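Local atomic coordinates of LbaCas13a H328A (C2c2) (Lachnospiraceae bacterium NK4A179, PDB entry 5WLH), a protein that binds precursor CRISPR RNA as a Cas13a effector and probably uses the mature guide to find and cut target RNA. Residues P137-E140 and T141-V144; W906-V909 and S910-S914; Y1111-I1114 and A1115-Q1119; G1201-T1205 and G1206-G1210. All coordinates share one frame; numbering follows the deposited sequence.

Contact 1: P137-E140 and T141-V144; sequences PAFE and TCGV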
# COMPACT_ATOMS: atom_id res chain seq x y z
N PRO A 137 -10.68 -49.40 2.61
CA PRO A 137 -10.13 -50.42 1.72
C PRO A 137 -9.61 -51.60 2.53
O PRO A 137 -9.32 -51.49 3.72
CB PRO A 137 -8.98 -49.70 1.01
CG PRO A 137 -8.67 -48.53 1.85
CD PRO A 137 -9.91 -48.14 2.57
N ALA A 138 -9.53 -52.74 1.85
CA ALA A 138 -8.93 -53.95 2.42
C ALA A 138 -7.50 -54.08 1.92
O ALA A 138 -7.21 -53.82 0.74
CB ALA A 138 -9.74 -55.19 2.03
N PHE A 139 -6.60 -54.46 2.82
CA PHE A 139 -5.19 -54.48 2.44
C PHE A 139 -4.87 -55.53 1.38
O PHE A 139 -3.83 -55.42 0.71
CB PHE A 139 -4.33 -54.70 3.68
CG PHE A 139 -4.04 -53.43 4.44
CD1 PHE A 139 -3.09 -52.54 3.98
CD2 PHE A 139 -4.74 -53.13 5.60
CE1 PHE A 139 -2.82 -51.37 4.68
CE2 PHE A 139 -4.48 -51.96 6.29
CZ PHE A 139 -3.51 -51.08 5.83
N GLU A 140 -5.75 -56.52 1.18
CA GLU A 140 -5.54 -57.52 0.14
C GLU A 140 -5.40 -56.88 -1.24
O GLU A 140 -4.69 -57.41 -2.10
CB GLU A 140 -6.68 -58.53 0.14
CG GLU A 140 -6.62 -59.53 1.27
CD GLU A 140 -7.17 -58.99 2.57
OE1 GLU A 140 -7.22 -59.76 3.56
OE2 GLU A 140 -7.56 -57.80 2.62
N THR A 141 -6.07 -55.75 -1.46
CA THR A 141 -6.00 -55.03 -2.73
C THR A 141 -4.90 -53.97 -2.74
O THR A 141 -4.88 -53.10 -3.62
CB THR A 141 -7.36 -54.40 -3.04
OG1 THR A 141 -7.66 -53.39 -2.07
CG2 THR A 141 -8.45 -55.46 -3.00
N CYS A 142 -3.98 -54.02 -1.77
CA CYS A 142 -2.80 -53.16 -1.76
C CYS A 142 -1.52 -53.96 -2.00
O CYS A 142 -0.43 -53.51 -1.62
CB CYS A 142 -2.71 -52.40 -0.43
SG CYS A 142 -4.21 -51.46 0.02
N GLY A 143 -1.63 -55.13 -2.63
CA GLY A 143 -0.48 -55.97 -2.93
C GLY A 143 0.03 -56.78 -1.76
O GLY A 143 1.24 -56.95 -1.60
N VAL A 144 -0.88 -57.33 -0.94
CA VAL A 144 -0.53 -57.94 0.34
C VAL A 144 -1.43 -59.14 0.59
O VAL A 144 -2.63 -59.11 0.26
CB VAL A 144 -0.62 -56.89 1.48
CG1 VAL A 144 -0.91 -57.54 2.82
CG2 VAL A 144 0.66 -56.06 1.55
O HOH W 1 -10.33 -52.60 -1.10
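Thr-141 turns its hydroxyl back over the turn to the carbonyl of Ala-138, OG1 to O 2.9 Å, in the plane of that carbonyl. With chi1 at 66°, OG1 sits over its own backbone, inside the bend. The same oxygen takes a second bond, Thr-141 N to Ala-138 O 3.1 Å, this donor standing above the carbonyl plane. One residue thus grips one acceptor with main chain and side chain together. A water closes the ring: it donates to Thr-141 OG1 at 2.9 Å and accepts from Ala-138 N at 3.1 Å, and the hydroxyl both gives and receives.

Cys-142 and Phe-139 meet on another flank. Their backbones are tied by Cys-142 N to Phe-139 O, 2.9 Å, while the sulfur approaches the ring obliquely, SG lying 5.2 Å from the ring centroid and 49° off its normal. The nearest ring atom is CD1, 4.3 Å from SG. The ring itself leads off into the fold, stacking on Tyr-121 and resting on Ala-149 and Leu-152 of helix 146-155. Further on, Glu-140 CA directs its hydrogen at Val-144 O over 3.3 Å, a nearly straight C-H...O contact, formed where the chain comes back past Glu-140.

Two successive i to i+3 backbone bonds, from Thr-141 N to Ala-138 O and from Cys-142 N to Phe-139 O, make this a short 3-10 turn, pinned by a threonine hydroxyl and joining helix 115-130 to helix 146-155.

Contact 2: W906-V909 and S910-S914; sequences WYIV and SRFLS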
# COMPACT_ATOMS: atom_id res chain seq x y z
N TRP A 906 9.42 16.99 -13.53
CA TRP A 906 9.92 16.32 -12.33
C TRP A 906 10.60 17.31 -11.40
O TRP A 906 10.47 17.23 -10.17
CB TRP A 906 10.91 15.22 -12.69
CG TRP A 906 10.27 14.04 -13.28
CD1 TRP A 906 10.19 13.72 -14.61
CD2 TRP A 906 9.59 12.99 -12.58
NE1 TRP A 906 9.51 12.54 -14.77
CE2 TRP A 906 9.13 12.07 -13.54
CE3 TRP A 906 9.33 12.74 -11.23
CZ2 TRP A 906 8.42 10.92 -13.20
CZ3 TRP A 906 8.63 11.60 -10.89
CH2 TRP A 906 8.18 10.70 -11.87
N TYR A 907 11.34 18.25 -11.98
CA TYR A 907 11.98 19.30 -11.21
C TYR A 907 10.97 20.11 -10.42
O TYR A 907 11.06 20.17 -9.18
CB TYR A 907 12.76 20.20 -12.16
CG TYR A 907 13.33 21.43 -11.51
CD1 TYR A 907 13.96 21.36 -10.27
CD2 TYR A 907 13.26 22.66 -12.16
CE1 TYR A 907 14.49 22.51 -9.68
CE2 TYR A 907 13.78 23.80 -11.58
CZ TYR A 907 14.41 23.72 -10.35
OH TYR A 907 14.93 24.87 -9.79
N ILE A 908 10.03 20.76 -11.10
CA ILE A 908 9.13 21.67 -10.40
C ILE A 908 8.24 20.91 -9.42
O ILE A 908 8.02 21.37 -8.29
CB ILE A 908 8.30 22.49 -11.40
CG1 ILE A 908 9.23 23.40 -12.21
CG2 ILE A 908 7.22 23.31 -10.69
CD1 ILE A 908 10.02 24.40 -11.31
N VAL A 909 7.72 19.74 -9.81
CA VAL A 909 6.85 19.02 -8.89
C VAL A 909 7.61 18.61 -7.63
O VAL A 909 7.16 18.87 -6.51
CB VAL A 909 6.19 17.81 -9.59
CG1 VAL A 909 5.51 16.89 -8.55
CG2 VAL A 909 5.16 18.30 -10.57
N SER A 910 8.79 18.00 -7.79
CA SER A 910 9.52 17.56 -6.60
C SER A 910 10.02 18.75 -5.80
O SER A 910 10.08 18.69 -4.56
CB SER A 910 10.69 16.66 -6.98
OG SER A 910 11.70 17.37 -7.68
N ARG A 911 10.34 19.85 -6.48
CA ARG A 911 10.92 21.00 -5.80
C ARG A 911 9.93 21.66 -4.85
O ARG A 911 10.35 22.29 -3.88
CB ARG A 911 11.44 22.01 -6.84
CG ARG A 911 12.30 23.11 -6.25
CD ARG A 911 13.59 22.60 -5.67
NE ARG A 911 14.41 23.72 -5.19
CZ ARG A 911 14.34 24.23 -3.96
NH1 ARG A 911 13.52 23.73 -3.05
NH2 ARG A 911 15.11 25.26 -3.65
N PHE A 912 8.63 21.54 -5.13
CA PHE A 912 7.61 22.16 -4.29
C PHE A 912 7.11 21.23 -3.19
O PHE A 912 6.09 21.53 -2.57
CB PHE A 912 6.44 22.63 -5.16
CG PHE A 912 6.63 24.03 -5.66
CD1 PHE A 912 6.30 25.10 -4.86
CD2 PHE A 912 7.21 24.26 -6.89
CE1 PHE A 912 6.51 26.39 -5.28
CE2 PHE A 912 7.43 25.55 -7.34
CZ PHE A 912 7.08 26.62 -6.53
N LEU A 913 7.81 20.13 -2.93
CA LEU A 913 7.43 19.23 -1.86
C LEU A 913 8.16 19.60 -0.57
O LEU A 913 9.15 20.31 -0.58
CB LEU A 913 7.75 17.79 -2.23
CG LEU A 913 7.08 17.24 -3.48
CD1 LEU A 913 7.60 15.83 -3.75
CD2 LEU A 913 5.55 17.26 -3.28
N SER A 914 7.64 19.09 0.56
CA SER A 914 8.45 19.12 1.77
C SER A 914 9.67 18.22 1.56
O SER A 914 9.65 17.34 0.70
CB SER A 914 7.64 18.63 2.96
OG SER A 914 7.45 17.23 2.85
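Ser-910 bends back on Trp-906 and holds its carbonyl twice: OG to O at 2.8 Å and Ser-910 N to O at 3.0 Å, the two donors arriving from opposite faces of the carbonyl plane. With chi1 at 67° the hydroxyl is tucked against its own helix, where it is also hydrogen-bonded to Ser-970 of helix 960-974.

Val-909 contributes mainly through its carbonyl. Leu-913 CG rests 3.4 Å from Val-909 O, and Phe-912 N makes a weak bond to that oxygen besides a slightly shorter one to Ile-908 O, 3.2 Å. The forked bonding comes where Phe-912 leaves the helix. The Val-909 side chain touches Met-602 and Met-921 of the flanking helices.

Tyr-907 runs beside Arg-911, both pointing the same way, with ring and guanidinium planes 53° apart and Tyr-907 CE1 4.1 Å from Arg-911 CD. Their polar ends converge on Glu-631, which receives a hydrogen bond from the phenol and a salt bridge from Arg-911 NE.

The chemistry implies a fully buried helix end that meets its polar groups partly within the turn and partly from neighbouring helices: the serine hydroxyl is absorbed by a main-chain carbonyl, and the arginine charge is probably balanced by Glu-631.

Contact 3: Y1111-I1114 and A1115-Q1119; sequences YSEI and ADELQ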
# COMPACT_ATOMS: atom_id res chain seq x y z
N TYR A 1111 3.62 15.93 13.45
CA TYR A 1111 2.19 15.96 13.17
C TYR A 1111 1.91 16.35 11.72
O TYR A 1111 0.98 15.82 11.10
CB TYR A 1111 1.48 16.92 14.12
CG TYR A 1111 1.67 16.54 15.56
CD1 TYR A 1111 1.55 15.23 15.97
CD2 TYR A 1111 2.03 17.49 16.50
CE1 TYR A 1111 1.74 14.87 17.29
CE2 TYR A 1111 2.23 17.15 17.83
CZ TYR A 1111 2.08 15.85 18.22
OH TYR A 1111 2.28 15.50 19.53
N SER A 1112 2.69 17.28 11.17
CA SER A 1112 2.47 17.68 9.78
C SER A 1112 2.71 16.51 8.84
O SER A 1112 1.95 16.30 7.88
CB SER A 1112 3.38 18.85 9.39
OG SER A 1112 3.18 19.92 10.27
N GLU A 1113 3.78 15.75 9.09
CA GLU A 1113 4.06 14.58 8.26
C GLU A 1113 2.97 13.54 8.38
O GLU A 1113 2.63 12.88 7.40
CB GLU A 1113 5.41 13.96 8.65
CG GLU A 1113 6.59 14.59 7.96
CD GLU A 1113 7.87 13.84 8.27
OE1 GLU A 1113 7.93 12.62 7.99
OE2 GLU A 1113 8.81 14.47 8.80
N ILE A 1114 2.44 13.34 9.59
CA ILE A 1114 1.38 12.34 9.75
C ILE A 1114 0.15 12.77 8.97
O ILE A 1114 -0.47 11.96 8.27
CB ILE A 1114 1.06 12.10 11.24
CG1 ILE A 1114 2.20 11.33 11.89
CG2 ILE A 1114 -0.22 11.28 11.36
CD1 ILE A 1114 2.19 11.33 13.44
N ALA A 1115 -0.20 14.05 9.06
CA ALA A 1115 -1.31 14.58 8.28
C ALA A 1115 -1.03 14.45 6.79
O ALA A 1115 -1.91 14.05 6.01
CB ALA A 1115 -1.56 16.04 8.65
N ASP A 1116 0.19 14.77 6.36
CA ASP A 1116 0.55 14.56 4.96
C ASP A 1116 0.40 13.10 4.56
O ASP A 1116 0.04 12.79 3.42
CB ASP A 1116 1.98 15.01 4.69
CG ASP A 1116 2.13 16.51 4.68
OD1 ASP A 1116 1.10 17.21 4.57
OD2 ASP A 1116 3.29 16.97 4.79
N GLU A 1117 0.76 12.17 5.45
CA GLU A 1117 0.62 10.76 5.09
C GLU A 1117 -0.84 10.34 5.05
O GLU A 1117 -1.24 9.54 4.19
CB GLU A 1117 1.39 9.87 6.06
CG GLU A 1117 2.88 10.02 5.95
CD GLU A 1117 3.62 9.32 7.08
OE1 GLU A 1117 2.99 8.50 7.79
OE2 GLU A 1117 4.82 9.60 7.24
N LEU A 1118 -1.66 10.84 5.99
CA LEU A 1118 -3.08 10.54 5.90
C LEU A 1118 -3.70 11.14 4.65
O LEU A 1118 -4.52 10.50 3.98
CB LEU A 1118 -3.81 11.07 7.14
CG LEU A 1118 -3.37 10.38 8.43
CD1 LEU A 1118 -3.94 11.15 9.61
CD2 LEU A 1118 -3.83 8.93 8.44
N GLN A 1119 -3.31 12.38 4.32
CA GLN A 1119 -3.88 13.04 3.16
C GLN A 1119 -3.34 12.41 1.89
O GLN A 1119 -4.07 12.23 0.91
CB GLN A 1119 -3.53 14.53 3.19
CG GLN A 1119 -3.88 15.30 1.92
CD GLN A 1119 -5.35 15.56 1.76
OE1 GLN A 1119 -6.18 14.95 2.43
NE2 GLN A 1119 -5.69 16.48 0.87
O HOH W 2 6.31 11.12 5.86
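Ile-1114 and Leu-1118 lie side by side one turn apart and point the same way, CG2 of Ile-1114 meeting CD1 of Leu-1118 at 4.1 Å. On another flank of the helix, Glu-1113 and Glu-1117 face each other with like charges, OE1 of Glu-1113 standing 4.4 Å from OE2 of Glu-1117. A water mediates between them, donating to Glu-1113 OE1 at 3.1 Å and also to Glu-1117 OE2; it probably eases their repulsion. Asp-1116 leans back along the helix, its CG beside the backbone N (chi1 -73°) and 3.2 Å from Ser-1112 O, which already accepts from Asp-1116 N at 2.8 Å. An alanine here would remove the carboxylate beside Ser-1112 O, and would probably open a gap on that side of the turn and take away one negative charge.

Further out, His-1295 bonds Glu-1117 OE1 and so helps fix the carboxylate that holds the water. Helix 1357-1368 packs on both residues of the apolar pair, and helix 1284-1294 on Leu-1118. Gln-1119, one turn on from Ala-1115, reaches Ile-1249 O, inside an Arg-Asn-Tyr-Ile-Glu-His run consistent with the HEPN nuclease motif.

Spacings of four residues, apolar on one flank and acidic on another, are those of an amphipathic alpha-helix, here the long helix 1106-1145 that probably belongs to a HEPN domain.

Contact 4: G1201-T1205 and G1206-G1210; sequences GKEST and GAKIG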
# COMPACT_ATOMS: atom_id res chain seq x y z
N GLY A 1201 -6.80 18.74 -25.73
CA GLY A 1201 -6.53 17.63 -24.85
C GLY A 1201 -6.01 18.01 -23.48
O GLY A 1201 -5.90 17.13 -22.62
N LYS A 1202 -5.70 19.28 -23.25
CA LYS A 1202 -5.12 19.72 -21.99
C LYS A 1202 -6.16 20.25 -21.02
O LYS A 1202 -5.81 20.62 -19.89
CB LYS A 1202 -4.05 20.78 -22.26
CG LYS A 1202 -2.98 20.31 -23.22
CD LYS A 1202 -1.98 21.42 -23.55
CE LYS A 1202 -0.82 20.87 -24.38
NZ LYS A 1202 -0.34 21.85 -25.40
N GLU A 1203 -7.43 20.28 -21.41
CA GLU A 1203 -8.46 20.73 -20.49
C GLU A 1203 -8.61 19.75 -19.33
O GLU A 1203 -8.10 18.62 -19.36
CB GLU A 1203 -9.78 20.92 -21.24
CG GLU A 1203 -10.39 19.65 -21.81
CD GLU A 1203 -9.86 19.25 -23.18
OE1 GLU A 1203 -8.77 19.70 -23.61
OE2 GLU A 1203 -10.54 18.45 -23.85
N SER A 1204 -9.28 20.21 -18.27
CA SER A 1204 -9.38 19.46 -17.02
C SER A 1204 -10.19 18.18 -17.20
O SER A 1204 -10.95 18.01 -18.15
CB SER A 1204 -10.03 20.31 -15.94
OG SER A 1204 -11.40 20.55 -16.24
N THR A 1205 -10.03 17.26 -16.24
CA THR A 1205 -10.88 16.08 -16.25
C THR A 1205 -12.35 16.48 -16.26
O THR A 1205 -13.15 15.95 -17.04
CB THR A 1205 -10.56 15.18 -15.06
OG1 THR A 1205 -9.16 14.85 -15.10
CG2 THR A 1205 -11.35 13.90 -15.13
N GLY A 1206 -12.72 17.46 -15.43
CA GLY A 1206 -14.11 17.90 -15.40
C GLY A 1206 -14.59 18.43 -16.74
O GLY A 1206 -15.71 18.15 -17.16
N ALA A 1207 -13.74 19.20 -17.43
CA ALA A 1207 -14.11 19.69 -18.74
C ALA A 1207 -14.26 18.53 -19.71
O ALA A 1207 -15.18 18.51 -20.53
CB ALA A 1207 -13.07 20.68 -19.27
N LYS A 1208 -13.35 17.57 -19.62
CA LYS A 1208 -13.39 16.44 -20.53
C LYS A 1208 -14.64 15.61 -20.33
O LYS A 1208 -15.21 15.09 -21.29
CB LYS A 1208 -12.15 15.58 -20.35
CG LYS A 1208 -10.97 16.25 -21.03
CD LYS A 1208 -9.75 15.47 -20.95
CE LYS A 1208 -8.78 15.96 -21.99
NZ LYS A 1208 -7.60 15.07 -21.91
N ILE A 1209 -15.07 15.43 -19.08
CA ILE A 1209 -16.30 14.70 -18.86
C ILE A 1209 -17.47 15.43 -19.51
O ILE A 1209 -18.31 14.81 -20.17
CB ILE A 1209 -16.53 14.49 -17.36
CG1 ILE A 1209 -15.46 13.53 -16.85
CG2 ILE A 1209 -17.96 13.97 -17.11
CD1 ILE A 1209 -15.54 13.27 -15.35
N GLY A 1210 -17.54 16.75 -19.33
CA GLY A 1210 -18.55 17.53 -20.03
C GLY A 1210 -18.48 17.34 -21.53
O GLY A 1210 -19.51 17.13 -22.20
O HOH W 3 -6.80 16.19 -19.29
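Lys-1208 stretches out from the first turn of helix 1205-1216 and crosses the bent side chain of Glu-1203 at about a right angle, CG against CG at 3.5 Å. The Glu-1203 carboxylate lies alongside Lys-1208 CE, yet its OE2 stays 4.9 Å from Lys-1208 NZ and is hydrogen-bonded to Ser-1199. Beyond the crossing, Lys-1208 NZ donates to Gly-1201 O at 2.8 Å and to a water 3.0 Å away, which in turn donates to Glu-1203 O. The carbonyls of Ala-1178 and Leu-1184 accept too; three N-H are shared among four oxygens, so not all the bonds can be full at once.

The helix start is closed by Ser-1204, the N-cap. Its OG, turned in over the first turn (chi1 68°), accepts from Ala-1207 N at 3.0 Å in a fairly straight bond of 160°, while Ser-1204 O takes Lys-1208 N at 2.8 Å.

Were Lys-1208 a methionine, the carbonyl of Gly-1201 and the bridging water would probably be left without their donor, and loop 1201-1204 freer to shift.

An ammonium held by neutral oxygens rather than by a carboxylate implies a charge spent on gathering main-chain carbonyls, with Glu-1203 near enough, perhaps, to temper it.

All four contacts are local. Contact 2 is wholly buried, contacts 3 and 4 partly so, and contact 1 is largely exposed (four of its seven touching residues), its centre about 55 Å from that of the chain. Contact 1 is a turn between two helices; contact 4 joins a loop to the helix it starts. No two share a helix, though contacts 2 and 3 come within about 5 Å at their nearest atoms. Chemistry follows place: in the core a hydroxyl and a charge find protein partners, on the half-buried helix a water joins two acids, and in the loops hydroxyls and a lysine tie down main-chain atoms. Serine donates in contact 2 and caps as acceptor in contact 4.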